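Local coordinates for glyoxalase family protein (Bacillus cereus, PDB 1ZSW) that is of unknown function but binds a zinc ion and belongs to the glyoxalase (vicinal oxygen chelate) family, whose relatives include metal-dependent ring-cleaving dioxygenases, at residues A101-G106 with S183-V188; E213-S218 with E226-Y231. All blocks are in the same frame, centred on the assembly; numbering follows the deposited sequence.

Contact 1: A101-G106 with S183-V188; sequences AITRIG and SVELTV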
loop_
_atom_site.group_PDB
_atom_site.type_symbol
_atom_site.label_atom_id
_atom_site.label_comp_id
_atom_site.label_asym_id
_atom_site.label_seq_id
_atom_site.Cartn_x
_atom_site.Cartn_y
_atom_site.Cartn_z
ATOM N N ALA A 101 -4.171 4.941 -13.297
ATOM C CA ALA A 101 -4.130 3.759 -12.413
ATOM C C ALA A 101 -2.895 3.822 -11.525
ATOM O O ALA A 101 -1.897 4.480 -11.843
ATOM C CB ALA A 101 -4.052 2.503 -13.243
ATOM N N ILE A 102 -2.996 3.227 -10.340
ATOM C CA ILE A 102 -1.801 2.962 -9.503
ATOM C C ILE A 102 -1.126 1.771 -10.158
ATOM O O ILE A 102 -1.765 0.737 -10.392
ATOM C CB ILE A 102 -2.248 2.643 -8.043
ATOM C CG1 ILE A 102 -3.155 3.765 -7.544
ATOM C CG2 ILE A 102 -0.994 2.422 -7.160
ATOM C CD1 ILE A 102 -3.946 3.312 -6.285
ATOM N N THR A 103 0.171 1.893 -10.469
ATOM C CA THR A 103 0.795 0.919 -11.373
ATOM C C THR A 103 2.011 0.141 -10.845
ATOM O O THR A 103 2.414 -0.810 -11.487
ATOM C CB THR A 103 1.172 1.574 -12.754
ATOM O OG1 THR A 103 1.924 2.758 -12.493
ATOM C CG2 THR A 103 -0.111 1.873 -13.562
ATOM N N ARG A 104 2.610 0.527 -9.715
ATOM C CA ARG A 104 3.795 -0.219 -9.213
ATOM C C ARG A 104 3.925 -0.056 -7.721
ATOM O O ARG A 104 3.739 1.069 -7.195
ATOM C CB ARG A 104 5.079 0.273 -9.903
ATOM C CG ARG A 104 6.227 -0.721 -9.822
ATOM C CD ARG A 104 7.553 -0.178 -10.353
ATOM N NE ARG A 104 7.466 0.573 -11.621
ATOM C CZ ARG A 104 7.671 0.046 -12.830
ATOM N NH1 ARG A 104 7.941 -1.248 -12.974
ATOM N NH2 ARG A 104 7.580 0.825 -13.906
ATOM N N ILE A 105 4.262 -1.162 -7.038
ATOM C CA ILE A 105 4.498 -1.143 -5.606
ATOM C C ILE A 105 5.983 -1.288 -5.319
ATOM O O ILE A 105 6.563 -2.320 -5.625
ATOM C CB ILE A 105 3.788 -2.307 -4.910
ATOM C CG1 ILE A 105 2.327 -2.366 -5.332
ATOM C CG2 ILE A 105 3.909 -2.151 -3.375
ATOM C CD1 ILE A 105 1.625 -3.647 -4.785
ATOM N N GLY A 106 6.572 -0.259 -4.719
ATOM C CA GLY A 106 7.965 -0.307 -4.268
ATOM C C GLY A 106 8.062 -0.928 -2.879
ATOM O O GLY A 106 7.282 -0.584 -1.990
ATOM N N SER A 183 8.575 3.660 -2.674
ATOM C CA SER A 183 7.899 4.399 -3.733
ATOM C C SER A 183 6.651 3.677 -4.202
ATOM O O SER A 183 6.714 2.465 -4.448
ATOM C CB SER A 183 8.818 4.473 -4.963
ATOM O OG SER A 183 10.134 4.795 -4.578
ATOM N N VAL A 184 5.558 4.416 -4.397
ATOM C CA VAL A 184 4.358 3.852 -5.074
ATOM C C VAL A 184 4.165 4.671 -6.337
ATOM O O VAL A 184 4.258 5.863 -6.283
ATOM C CB VAL A 184 3.101 3.932 -4.168
ATOM C CG1 VAL A 184 1.865 3.497 -4.941
ATOM C CG2 VAL A 184 3.266 2.971 -2.937
ATOM N N GLU A 185 3.942 3.982 -7.451
ATOM C CA GLU A 185 3.861 4.644 -8.778
ATOM C C GLU A 185 2.400 4.853 -9.174
ATOM O O GLU A 185 1.582 3.884 -9.150
ATOM C CB GLU A 185 4.512 3.727 -9.792
ATOM C CG GLU A 185 4.667 4.334 -11.173
ATOM C CD GLU A 185 5.258 3.309 -12.099
ATOM O OE1 GLU A 185 6.524 3.143 -12.064
ATOM O OE2 GLU A 185 4.482 2.626 -12.820
ATOM N N LEU A 186 2.105 6.090 -9.570
ATOM C CA LEU A 186 0.768 6.490 -10.093
ATOM C C LEU A 186 0.985 6.885 -11.564
ATOM O O LEU A 186 1.889 7.682 -11.831
ATOM C CB LEU A 186 0.219 7.703 -9.319
ATOM C CG LEU A 186 0.155 7.561 -7.792
ATOM C CD1 LEU A 186 -0.481 8.754 -7.123
ATOM C CD2 LEU A 186 -0.606 6.281 -7.395
ATOM N N THR A 187 0.168 6.352 -12.455
ATOM C CA THR A 187 0.263 6.707 -13.903
ATOM C C THR A 187 -1.017 7.498 -14.202
ATOM O O THR A 187 -2.120 7.032 -13.914
ATOM C CB THR A 187 0.377 5.435 -14.755
ATOM O OG1 THR A 187 1.585 4.723 -14.402
ATOM C CG2 THR A 187 0.488 5.790 -16.262
ATOM N N VAL A 188 -0.874 8.706 -14.733
ATOM C CA VAL A 188 -2.015 9.580 -14.894
ATOM C C VAL A 188 -2.016 10.327 -16.237
ATOM O O VAL A 188 -0.958 10.477 -16.850
ATOM C CB VAL A 188 -2.074 10.660 -13.754
ATOM C CG1 VAL A 188 -2.323 9.971 -12.396
ATOM C CG2 VAL A 188 -0.787 11.508 -13.690
#
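A classic beta bulge marks the antiparallel pairing of 101-106 with 183-188, the seam where the two glyoxalase-family halves of the chain share a sheet: Thr103 and Arg104 both face Glu185, and the register slips by one between Ile102 and Arg104. The backbone evidence is direct. Thr103 N donates to Glu185 O at 2.8 Å, while Glu185 N donates to Arg104 O at 2.9 Å, and the angle at the hydrogen in this second bond is 175°. Before the bulge in 101-106, Ala101 and Thr187 exchange bonds through both of their N and O atoms. The extra residue turns the Thr103 hydroxyl toward the face of Arg104 and Glu185; with chi1 at 51°, OG1 lies between its own N and carbonyl carbon and reaches Glu185 OE2 at 2.6 Å, donating to the anti lone pair. Thr187 OG1 lies 2.8 Å from Thr103 OG1, the two side chains meeting nearly at a right angle. On the other face Ile102 works with both branches: CG1 packs alongside Leu186 CD2 at 3.6 Å, and CG2 touches Val184 CG1. This apolar patch packs close to the zinc ligand His246, about 5 Å between side chains, with the ion itself about 10 Å from the Ile102 side chain. In the Arg104 conformer described, one of two, Glu185 OE1, which also bonds Tyr135 OH, receives Arg104 NE at 2.8 Å in a salt bridge; it lies in the guanidinium plane, yet NE meets it from above the carboxylate, the two planes standing 80° apart.

Contact 2: E213-S218 with E226-Y231; sequences EAIFQS and EIVVKY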
loop_
_atom_site.group_PDB
_atom_site.type_symbol
_atom_site.label_atom_id
_atom_site.label_comp_id
_atom_site.label_asym_id
_atom_site.label_seq_id
_atom_site.Cartn_x
_atom_site.Cartn_y
_atom_site.Cartn_z
ATOM N N GLU A 213 7.462 12.771 -15.747
ATOM C CA GLU A 213 7.497 12.134 -14.394
ATOM C C GLU A 213 7.805 13.108 -13.297
ATOM O O GLU A 213 8.583 14.049 -13.468
ATOM C CB GLU A 213 8.552 11.031 -14.374
ATOM C CG GLU A 213 8.596 10.281 -13.014
ATOM C CD GLU A 213 9.550 9.132 -13.029
ATOM O OE1 GLU A 213 9.199 8.088 -13.617
ATOM O OE2 GLU A 213 10.652 9.276 -12.452
ATOM N N ALA A 214 7.218 12.907 -12.121
ATOM C CA ALA A 214 7.536 13.769 -11.008
ATOM C C ALA A 214 7.614 12.839 -9.798
ATOM O O ALA A 214 7.020 11.741 -9.814
ATOM C CB ALA A 214 6.492 14.851 -10.827
ATOM N N ILE A 215 8.374 13.237 -8.792
ATOM C CA ILE A 215 8.573 12.384 -7.601
ATOM C C ILE A 215 8.293 13.216 -6.385
ATOM O O ILE A 215 8.747 14.347 -6.296
ATOM C CB ILE A 215 9.986 11.741 -7.568
ATOM C CG1 ILE A 215 10.164 10.795 -8.771
ATOM C CG2 ILE A 215 10.212 11.020 -6.231
ATOM C CD1 ILE A 215 11.514 9.994 -8.734
ATOM N N PHE A 216 7.491 12.688 -5.429
ATOM C CA PHE A 216 7.068 13.433 -4.267
ATOM C C PHE A 216 7.315 12.571 -3.059
ATOM O O PHE A 216 7.247 11.323 -3.157
ATOM C CB PHE A 216 5.544 13.733 -4.328
ATOM C CG PHE A 216 5.157 14.524 -5.534
ATOM C CD1 PHE A 216 5.154 15.922 -5.494
ATOM C CD2 PHE A 216 4.836 13.872 -6.727
ATOM C CE1 PHE A 216 4.846 16.662 -6.669
ATOM C CE2 PHE A 216 4.497 14.618 -7.890
ATOM C CZ PHE A 216 4.502 15.995 -7.841
ATOM N N GLN A 217 7.612 13.230 -1.957
ATOM C CA GLN A 217 7.824 12.567 -0.684
ATOM C C GLN A 217 6.917 13.158 0.386
ATOM O O GLN A 217 6.773 14.379 0.530
ATOM C CB GLN A 217 9.303 12.657 -0.261
ATOM C CG GLN A 217 10.160 11.736 -1.060
ATOM C CD GLN A 217 11.637 12.030 -0.973
ATOM O OE1 GLN A 217 12.449 11.229 -1.437
ATOM N NE2 GLN A 217 11.986 13.176 -0.418
ATOM N N SER A 218 6.259 12.304 1.171
ATOM C CA SER A 218 5.384 12.847 2.214
ATOM C C SER A 218 6.192 13.569 3.268
ATOM O O SER A 218 5.781 14.636 3.760
ATOM C CB SER A 218 4.494 11.743 2.848
ATOM O OG SER A 218 5.205 10.805 3.617
ATOM N N GLU A 226 6.897 7.907 -0.412
ATOM C CA GLU A 226 7.263 8.425 -1.728
ATOM C C GLU A 226 6.279 7.997 -2.803
ATOM O O GLU A 226 5.876 6.835 -2.837
ATOM C CB GLU A 226 8.673 8.008 -2.074
ATOM C CG GLU A 226 9.200 8.683 -3.347
ATOM C CD GLU A 226 10.663 8.311 -3.602
ATOM O OE1 GLU A 226 10.914 7.332 -4.323
ATOM O OE2 GLU A 226 11.526 9.006 -3.033
ATOM N N ILE A 227 5.914 8.947 -3.654
ATOM C CA ILE A 227 5.015 8.686 -4.797
ATOM C C ILE A 227 5.724 9.136 -6.067
ATOM O O ILE A 227 6.211 10.260 -6.118
ATOM C CB ILE A 227 3.692 9.427 -4.631
ATOM C CG1 ILE A 227 2.942 8.816 -3.416
ATOM C CG2 ILE A 227 2.841 9.227 -5.850
ATOM C CD1 ILE A 227 1.624 9.571 -3.164
ATOM N N VAL A 228 5.756 8.246 -7.044
ATOM C CA VAL A 228 6.285 8.518 -8.388
ATOM C C VAL A 228 5.073 8.713 -9.290
ATOM O O VAL A 228 4.257 7.798 -9.441
ATOM C CB VAL A 228 7.107 7.322 -8.882
ATOM C CG1 VAL A 228 7.568 7.575 -10.340
ATOM C CG2 VAL A 228 8.317 7.120 -7.977
ATOM N N VAL A 229 4.969 9.874 -9.921
ATOM C CA VAL A 229 3.826 10.183 -10.781
ATOM C C VAL A 229 4.326 10.197 -12.225
ATOM O O VAL A 229 5.239 10.959 -12.549
ATOM C CB VAL A 229 3.151 11.523 -10.423
ATOM C CG1 VAL A 229 1.968 11.805 -11.369
ATOM C CG2 VAL A 229 2.659 11.510 -8.971
ATOM N N LYS A 230 3.738 9.331 -13.031
ATOM C CA LYS A 230 4.104 9.211 -14.462
ATOM C C LYS A 230 2.967 9.674 -15.371
ATOM O O LYS A 230 1.794 9.312 -15.191
ATOM C CB LYS A 230 4.447 7.759 -14.821
ATOM C CG LYS A 230 5.649 7.197 -14.054
ATOM C CD LYS A 230 5.930 5.770 -14.428
ATOM C CE LYS A 230 6.499 5.607 -15.818
ATOM N NZ LYS A 230 6.705 4.156 -16.068
ATOM N N TYR A 231 3.322 10.459 -16.395
ATOM C CA TYR A 231 2.336 10.854 -17.383
ATOM C C TYR A 231 2.264 9.772 -18.456
ATOM O O TYR A 231 3.297 9.339 -18.999
ATOM C CB TYR A 231 2.753 12.195 -18.021
ATOM C CG TYR A 231 1.992 12.482 -19.312
ATOM C CD1 TYR A 231 2.673 12.649 -20.506
ATOM C CD2 TYR A 231 0.604 12.557 -19.332
ATOM C CE1 TYR A 231 1.986 12.922 -21.698
ATOM C CE2 TYR A 231 -0.091 12.800 -20.528
ATOM C CZ TYR A 231 0.622 12.985 -21.690
ATOM O OH TYR A 231 -0.056 13.245 -22.850
#
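Strands 213-217 and 227-231 form an antiparallel beta hairpin, their axes 4.7 Å apart at closest approach, and the backbone groups that face across the pair close two hydrogen-bonded rings. Ala214 N donates to Val229 O and Val229 N to Ala214 O, each at 2.8 Å; one step along, Phe216 N bonds Ile227 O and Ile227 N bonds Phe216 O. Angles at the hydrogen of 156° to 173° support all four. Several of these oxygens also meet a CA-H: Glu213 CA sits 3.1 Å from Val229 O, and Glu226 CA 3.2 Å from Phe216 O. The outward backbone groups are used too, for Ile215 bonds strand 205-209 and Val228 bonds Val184. Among the side chains, Glu226 runs extended from CG, which is anti to its backbone N (chi1 -172°), crossing Ile215, whose CG2 lies 3.8 Å from Glu226 CD. Glu226 OE1, buried, takes a hydrogen bond from Ser183 OG and a salt bridge from Arg138. At the far end Glu213 lays its carboxylate against Val228 CG1, with Glu213 OE1 5.3 Å from Lys230 NZ, too far for a salt bridge. On the opposite face the Phe216 ring approaches Val229, CE2 to CG2 at 3.8 Å, against helix 191-201. The four backbone bonds are the settled polar links between the strands, whereas the buried Glu226 carboxylate finds its compensating charge beyond the hairpin, which would probably keep it ionised.

Contacts 1 and 2 lie in one mixed sheet, their centres 9 Å apart, and follow each other in series along the chain. They meet because strand 180-188 of contact 1 runs parallel to strand 227-231 of contact 2, giving a local order of 101-109, 180-188, 227-231 and 213-217. Three contacts mark this shared boundary: Leu186 N lies 2.8 Å from Val228 O, a probable hydrogen bond; Leu186 CD1 packs against Ile227 CG2 at 3.6 Å; and Glu185 CD approaches Lys230 CD. Contact 1 thus joins the two glyoxalase-family halves of the chain near a zinc ligand, and contact 2 continues the sheet farther from the metal.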